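Local coordinates for protein DNA polymerase III, beta subunit (Thermotoga maritima, PDB 1VPK) that probably tethers DNA polymerases and other proteins to DNA for processive synthesis, forming a ring-shaped head-to-tail homodimer around the duplex, at residues T59-A71 with S237-D249. Residues are numbered along the deposited sequence; the frame is centred on the assembly and turned at random.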
ATOM      1  N   THR A  59     -11.495  -0.031  26.092  1.00 45.10           N
ATOM      2  CA  THR A  59     -11.558  -1.445  26.375  1.00 43.66           C
ATOM      3  C   THR A  59     -12.470  -2.138  25.379  1.00 44.08           C
ATOM      4  O   THR A  59     -13.424  -1.543  24.868  1.00 44.69           O
ATOM      5  CB  THR A  59     -12.065  -1.700  27.801  1.00 43.89           C
ATOM      6  OG1 THR A  59     -11.913  -3.092  28.120  1.00 43.27           O
ATOM      7  CG2 THR A  59     -13.575  -1.338  27.969  1.00 42.11           C
ATOM      8  N   ASP A  60     -12.202  -3.410  25.185  1.00 42.21           N
ATOM      9  CA  ASP A  60     -13.137  -4.346  24.578  1.00 42.56           C
ATOM     10  C   ASP A  60     -13.580  -5.426  25.540  1.00 41.05           C
ATOM     11  O   ASP A  60     -14.070  -6.443  25.125  1.00 41.60           O
ATOM     12  CB  ASP A  60     -12.486  -4.996  23.368  1.00 42.68           C
ATOM     13  CG  ASP A  60     -11.273  -5.831  23.716  1.00 44.91           C
ATOM     14  OD1 ASP A  60     -11.023  -6.122  24.905  1.00 43.55           O
ATOM     15  OD2 ASP A  60     -10.549  -6.207  22.770  1.00 50.00           O
ATOM     16  N   LEU A  61     -13.421  -5.207  26.828  1.00 42.15           N
ATOM     17  CA  LEU A  61     -13.771  -6.173  27.874  1.00 42.76           C
ATOM     18  C   LEU A  61     -12.774  -7.325  28.075  1.00 43.89           C
ATOM     19  O   LEU A  61     -12.858  -8.063  29.075  1.00 43.02           O
ATOM     20  CB  LEU A  61     -15.200  -6.739  27.703  1.00 43.69           C
ATOM     21  CG  LEU A  61     -16.377  -5.736  27.566  1.00 45.14           C
ATOM     22  CD1 LEU A  61     -17.650  -6.477  27.662  1.00 46.34           C
ATOM     23  CD2 LEU A  61     -16.319  -4.680  28.643  1.00 47.65           C
ATOM     24  N   GLU A  62     -11.830  -7.497  27.157  1.00 44.28           N
ATOM     25  CA  GLU A  62     -10.726  -8.452  27.377  1.00 45.48           C
ATOM     26  C   GLU A  62      -9.427  -7.687  27.656  1.00 46.01           C
ATOM     27  O   GLU A  62      -8.684  -8.087  28.547  1.00 45.71           O
ATOM     28  CB  GLU A  62     -10.558  -9.386  26.168  1.00 45.23           C
ATOM     29  CG  GLU A  62      -9.197 -10.127  26.149  1.00 47.69           C
ATOM     30  CD  GLU A  62      -9.045 -11.047  24.942  1.00 47.39           C
ATOM     31  OE1 GLU A  62      -8.875 -10.505  23.806  1.00 46.23           O
ATOM     32  OE2 GLU A  62      -9.098 -12.293  25.170  1.00 46.05           O
ATOM     33  N   THR A  63      -9.166  -6.607  26.900  1.00 45.38           N
ATOM     34  CA  THR A  63      -8.050  -5.683  27.157  1.00 46.43           C
ATOM     35  C   THR A  63      -8.631  -4.307  27.592  1.00 46.53           C
ATOM     36  O   THR A  63      -9.614  -3.841  27.008  1.00 47.06           O
ATOM     37  CB  THR A  63      -7.167  -5.495  25.870  1.00 46.44           C
ATOM     38  OG1 THR A  63      -6.764  -6.750  25.314  1.00 45.28           O
ATOM     39  CG2 THR A  63      -5.908  -4.595  26.155  1.00 47.84           C
ATOM     40  N   GLY A  64      -8.055  -3.684  28.606  1.00 46.42           N
ATOM     41  CA  GLY A  64      -8.413  -2.341  29.053  1.00 46.65           C
ATOM     42  C   GLY A  64      -7.173  -1.501  29.229  1.00 47.71           C
ATOM     43  O   GLY A  64      -6.106  -1.999  29.697  1.00 48.90           O
ATOM     44  N   VAL A  65      -7.258  -0.238  28.825  1.00 47.32           N
ATOM     45  CA  VAL A  65      -6.140   0.680  28.929  1.00 48.11           C
ATOM     46  C   VAL A  65      -6.635   1.922  29.610  1.00 48.84           C
ATOM     47  O   VAL A  65      -7.678   2.453  29.213  1.00 47.57           O
ATOM     48  CB  VAL A  65      -5.643   1.125  27.574  1.00 48.94           C
ATOM     49  CG1 VAL A  65      -4.490   2.179  27.746  1.00 50.50           C
ATOM     50  CG2 VAL A  65      -5.158  -0.034  26.776  1.00 51.33           C
ATOM     51  N   LYS A  66      -5.909   2.370  30.631  1.00 48.85           N
ATOM     52  CA  LYS A  66      -6.196   3.624  31.327  1.00 48.90           C
ATOM     53  C   LYS A  66      -4.907   4.453  31.220  1.00 49.12           C
ATOM     54  O   LYS A  66      -3.879   4.106  31.820  1.00 46.62           O
ATOM     55  CB  LYS A  66      -6.550   3.350  32.788  1.00 48.47           C
ATOM     56  CG  LYS A  66      -7.025   4.583  33.561  1.00 53.33           C
ATOM     57  CD  LYS A  66      -7.342   4.284  35.028  1.00 53.17           C
ATOM     58  CE  LYS A  66      -8.014   5.473  35.662  1.00 59.25           C
ATOM     59  NZ  LYS A  66      -8.437   5.261  37.098  1.00 62.52           N
ATOM     60  N   ALA A  67      -4.971   5.508  30.403  1.00 48.22           N
ATOM     61  CA  ALA A  67      -3.866   6.401  30.144  1.00 47.98           C
ATOM     62  C   ALA A  67      -4.079   7.716  30.890  1.00 48.27           C
ATOM     63  O   ALA A  67      -5.125   8.413  30.734  1.00 46.19           O
ATOM     64  CB  ALA A  67      -3.783   6.636  28.653  1.00 49.40           C
ATOM     65  N   THR A  68      -3.102   8.070  31.718  1.00 47.07           N
ATOM     66  CA  THR A  68      -3.115   9.361  32.391  1.00 48.23           C
ATOM     67  C   THR A  68      -2.493  10.406  31.433  1.00 49.01           C
ATOM     68  O   THR A  68      -1.390  10.207  30.916  1.00 48.42           O
ATOM     69  CB  THR A  68      -2.419   9.248  33.728  1.00 48.45           C
ATOM     70  OG1 THR A  68      -3.133   8.284  34.517  1.00 49.32           O
ATOM     71  CG2 THR A  68      -2.414  10.567  34.481  1.00 50.09           C
ATOM     72  N   VAL A  69      -3.256  11.469  31.146  1.00 48.12           N
ATOM     73  CA  VAL A  69      -2.822  12.507  30.225  1.00 48.24           C
ATOM     74  C   VAL A  69      -2.149  13.614  31.050  1.00 49.17           C
ATOM     75  O   VAL A  69      -2.706  14.134  32.036  1.00 49.90           O
ATOM     76  CB  VAL A  69      -3.992  13.059  29.400  1.00 48.36           C
ATOM     77  CG1 VAL A  69      -3.488  13.987  28.282  1.00 48.69           C
ATOM     78  CG2 VAL A  69      -4.767  11.920  28.771  1.00 47.15           C
ATOM     79  N   ASN A  70      -0.927  13.922  30.692  1.00 49.34           N
ATOM     80  CA  ASN A  70      -0.192  15.007  31.359  1.00 50.14           C
ATOM     81  C   ASN A  70      -0.495  16.327  30.682  1.00 51.02           C
ATOM     82  O   ASN A  70       0.085  16.641  29.663  1.00 51.63           O
ATOM     83  CB  ASN A  70       1.282  14.712  31.312  1.00 51.27           C
ATOM     84  CG  ASN A  70       1.611  13.461  32.047  1.00 54.31           C
ATOM     85  OD1 ASN A  70       1.208  13.317  33.221  1.00 59.41           O
ATOM     86  ND2 ASN A  70       2.326  12.521  31.381  1.00 56.22           N
ATOM     87  N   ALA A  71      -1.455  17.055  31.241  1.00 52.15           N
ATOM     88  CA  ALA A  71      -1.903  18.365  30.720  1.00 52.86           C
ATOM     89  C   ALA A  71      -1.342  19.516  31.529  1.00 53.51           C
ATOM     90  O   ALA A  71      -0.870  19.348  32.638  1.00 54.48           O
ATOM     91  CB  ALA A  71      -3.409  18.433  30.709  1.00 52.49           C
ATOM     92  N   SER A 237       2.410  -2.125  32.655  1.00 53.30           N
ATOM     93  CA  SER A 237       2.355  -0.749  33.153  1.00 54.39           C
ATOM     94  C   SER A 237       3.604   0.024  32.743  1.00 54.34           C
ATOM     95  O   SER A 237       4.741  -0.495  32.851  1.00 52.46           O
ATOM     96  CB  SER A 237       2.341  -0.757  34.695  1.00 55.19           C
ATOM     97  OG  SER A 237       1.146  -1.330  35.193  1.00 59.71           O
ATOM     98  N   THR A 238       3.385   1.262  32.308  1.00 54.17           N
ATOM     99  CA  THR A 238       4.418   2.283  32.260  1.00 54.81           C
ATOM    100  C   THR A 238       4.056   3.337  33.324  1.00 55.04           C
ATOM    101  O   THR A 238       3.127   3.153  34.108  1.00 54.62           O
ATOM    102  CB  THR A 238       4.524   2.948  30.866  1.00 54.93           C
ATOM    103  OG1 THR A 238       3.395   3.807  30.638  1.00 54.74           O
ATOM    104  CG2 THR A 238       4.578   1.889  29.760  1.00 55.10           C
ATOM    105  N   ASN A 239       4.847   4.407  33.368  1.00 54.84           N
ATOM    106  CA  ASN A 239       4.625   5.589  34.196  1.00 54.86           C
ATOM    107  C   ASN A 239       3.164   6.084  34.165  1.00 53.84           C
ATOM    108  O   ASN A 239       2.543   6.266  35.221  1.00 55.07           O
ATOM    109  CB  ASN A 239       5.547   6.684  33.614  1.00 56.07           C
ATOM    110  CG  ASN A 239       5.750   7.850  34.523  1.00 60.41           C
ATOM    111  OD1 ASN A 239       6.042   7.693  35.717  1.00 69.01           O
ATOM    112  ND2 ASN A 239       5.671   9.057  33.947  1.00 64.89           N
ATOM    113  N   ASP A 240       2.624   6.213  32.949  1.00 51.38           N
ATOM    114  CA  ASP A 240       1.391   6.973  32.648  1.00 49.73           C
ATOM    115  C   ASP A 240       0.246   6.101  32.120  1.00 49.56           C
ATOM    116  O   ASP A 240      -0.864   6.607  31.952  1.00 49.06           O
ATOM    117  CB  ASP A 240       1.663   7.951  31.501  0.65 48.68           C
ATOM    118  CG  ASP A 240       2.427   9.140  31.886  0.65 49.60           C
ATOM    119  OD1 ASP A 240       2.612   9.427  33.093  0.65 53.74           O
ATOM    120  OD2 ASP A 240       2.869   9.819  30.931  0.65 49.23           O
ATOM    121  N   VAL A 241       0.530   4.831  31.828  1.00 49.09           N
ATOM    122  CA  VAL A 241      -0.365   3.942  31.103  1.00 49.87           C
ATOM    123  C   VAL A 241      -0.470   2.586  31.785  1.00 50.26           C
ATOM    124  O   VAL A 241       0.517   1.856  31.931  1.00 49.93           O
ATOM    125  CB  VAL A 241       0.038   3.785  29.589  1.00 50.93           C
ATOM    126  CG1 VAL A 241      -1.045   3.020  28.809  1.00 51.02           C
ATOM    127  CG2 VAL A 241       0.205   5.135  28.955  1.00 51.21           C
ATOM    128  N   GLU A 242      -1.691   2.253  32.218  1.00 50.24           N
ATOM    129  CA  GLU A 242      -1.998   0.913  32.729  1.00 50.62           C
ATOM    130  C   GLU A 242      -2.775   0.141  31.697  1.00 50.66           C
ATOM    131  O   GLU A 242      -3.871   0.551  31.270  1.00 49.28           O
ATOM    132  CB  GLU A 242      -2.821   0.985  33.997  1.00 50.54           C
ATOM    133  CG  GLU A 242      -2.050   1.542  35.178  1.00 54.73           C
ATOM    134  CD  GLU A 242      -1.066   0.531  35.797  1.00 59.62           C
ATOM    135  OE1 GLU A 242      -1.326  -0.711  35.765  1.00 61.63           O
ATOM    136  OE2 GLU A 242      -0.038   1.002  36.338  1.00 61.69           O
ATOM    137  N   THR A 243      -2.207  -0.996  31.295  1.00 50.42           N
ATOM    138  CA  THR A 243      -2.879  -1.915  30.406  1.00 50.14           C
ATOM    139  C   THR A 243      -3.113  -3.215  31.159  1.00 49.99           C
ATOM    140  O   THR A 243      -2.186  -3.746  31.732  1.00 48.10           O
ATOM    141  CB  THR A 243      -2.033  -2.155  29.137  1.00 50.97           C
ATOM    142  OG1 THR A 243      -1.863  -0.906  28.443  1.00 50.50           O
ATOM    143  CG2 THR A 243      -2.692  -3.138  28.206  1.00 53.58           C
ATOM    144  N   VAL A 244      -4.347  -3.727  31.116  1.00 48.13           N
ATOM    145  CA  VAL A 244      -4.711  -4.949  31.806  1.00 48.63           C
ATOM    146  C   VAL A 244      -5.416  -5.843  30.826  1.00 48.50           C
ATOM    147  O   VAL A 244      -6.262  -5.399  30.037  1.00 48.07           O
ATOM    148  CB  VAL A 244      -5.557  -4.723  33.095  1.00 48.74           C
ATOM    149  CG1 VAL A 244      -6.963  -4.151  32.758  1.00 52.86           C
ATOM    150  CG2 VAL A 244      -5.700  -6.014  33.863  1.00 48.26           C
ATOM    151  N   MET A 245      -5.024  -7.103  30.823  1.00 47.47           N
ATOM    152  CA  MET A 245      -5.547  -8.057  29.848  1.00 47.50           C
ATOM    153  C   MET A 245      -5.983  -9.308  30.550  1.00 46.62           C
ATOM    154  O   MET A 245      -5.212  -9.856  31.340  1.00 46.32           O
ATOM    155  CB  MET A 245      -4.455  -8.408  28.860  1.00 47.37           C
ATOM    156  CG  MET A 245      -4.063  -7.292  27.991  1.00 47.93           C
ATOM    157  SD  MET A 245      -2.361  -7.307  27.420  1.00 48.75           S
ATOM    158  CE  MET A 245      -1.439  -7.127  28.974  1.00 50.54           C
ATOM    159  N   ARG A 246      -7.191  -9.793  30.265  1.00 46.48           N
ATOM    160  CA  ARG A 246      -7.604 -11.109  30.786  1.00 47.27           C
ATOM    161  C   ARG A 246      -6.918 -12.189  30.011  1.00 46.38           C
ATOM    162  O   ARG A 246      -6.889 -12.180  28.792  1.00 45.16           O
ATOM    163  CB  ARG A 246      -9.112 -11.344  30.727  1.00 47.93           C
ATOM    164  CG  ARG A 246      -9.920 -10.352  31.630  1.00 50.91           C
ATOM    165  CD  ARG A 246     -11.439 -10.426  31.371  1.00 53.19           C
ATOM    166  NE  ARG A 246     -11.978 -11.795  31.478  1.00 58.43           N
ATOM    167  CZ  ARG A 246     -12.363 -12.376  32.619  1.00 62.20           C
ATOM    168  NH1 ARG A 246     -12.259 -11.732  33.782  1.00 64.25           N
ATOM    169  NH2 ARG A 246     -12.855 -13.610  32.604  1.00 62.38           N
ATOM    170  N   VAL A 247      -6.407 -13.159  30.753  1.00 45.50           N
ATOM    171  CA  VAL A 247      -5.634 -14.267  30.220  1.00 46.18           C
ATOM    172  C   VAL A 247      -6.523 -15.199  29.381  1.00 44.55           C
ATOM    173  O   VAL A 247      -7.697 -15.283  29.651  1.00 45.83           O
ATOM    174  CB  VAL A 247      -4.972 -14.923  31.471  1.00 46.55           C
ATOM    175  CG1 VAL A 247      -5.155 -16.392  31.571  1.00 49.86           C
ATOM    176  CG2 VAL A 247      -3.585 -14.387  31.602  1.00 47.73           C
ATOM    177  N   VAL A 248      -6.023 -15.844  28.339  1.00 42.16           N
ATOM    178  CA  VAL A 248      -6.923 -16.717  27.593  1.00 41.57           C
ATOM    179  C   VAL A 248      -7.262 -18.012  28.380  1.00 41.70           C
ATOM    180  O   VAL A 248      -6.383 -18.690  28.889  1.00 42.24           O
ATOM    181  CB  VAL A 248      -6.402 -17.038  26.210  1.00 41.44           C
ATOM    182  CG1 VAL A 248      -7.393 -17.916  25.467  1.00 41.56           C
ATOM    183  CG2 VAL A 248      -6.151 -15.736  25.434  1.00 41.55           C
ATOM    184  N   ASP A 249      -8.537 -18.345  28.454  1.00 41.82           N
ATOM    185  CA  ASP A 249      -8.962 -19.573  29.112  1.00 42.66           C
ATOM    186  C   ASP A 249      -8.838 -20.783  28.180  1.00 43.24           C
ATOM    187  O   ASP A 249      -9.830 -21.404  27.798  1.00 43.92           O
ATOM    188  CB  ASP A 249     -10.382 -19.422  29.575  1.00 42.56           C
ATOM    189  CG  ASP A 249     -10.843 -20.588  30.376  1.00 43.08           C
ATOM    190  OD1 ASP A 249     -10.016 -21.466  30.701  1.00 44.43           O
ATOM    191  OD2 ASP A 249     -12.034 -20.628  30.674  1.00 43.88           O
TER
HETATM  192  O   HOH W   1      -9.440 -13.738  27.557  1.00 42.56           O
HETATM  193  O   HOH W   2      -3.128   5.405  34.206  1.00 38.76           O
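Strands 63-68 and 241-246 run antiparallel, their axes 173° apart and 4.7 Å at closest approach, with Gly64 and Lys66 exchanging paired backbone hydrogen bonds with Val244 and Glu242. Arg246 N to Glu62 O at one end and Thr68 N to Asp240 O at the other bring the backbone bonds to six. Thr63-Met245, Val65-Thr243 and Ala67-Val241 are the non-hydrogen-bonded pairs. This seam joins the N-terminal and central domains of the DNA polymerase III beta subunit into one continuous antiparallel sheet, with helices 19-29 and 207-218 against the face that carries these three pairs. On that face Val65 reaches Val241 diagonally, CG1 to CG1 at 3.7 Å; the chi1 of Val65, 177°, turns its CG1 to Val241 and leaves its CG2 3.8 Å from Thr243 OG1. The CG2 methyl of Thr243 meets Thr63 CG2 at 4.1 Å, and the side chain also touches Val216 of helix 207-218. Replacing Thr243 with glycine would probably open a gap between Val65 and Thr63 and deprive Val216 of a neighbour. Met245 lies alongside Thr63, CG to CG2 3.7 Å, and Thr63 OG1 bonds Ser209. The opposite face bears Lys66 and Glu242, whose ends diverge: Lys66 makes a cation-pi contact with Tyr55, and Ser237 OG donates to Glu242 OE1 from above the carboxylate plane.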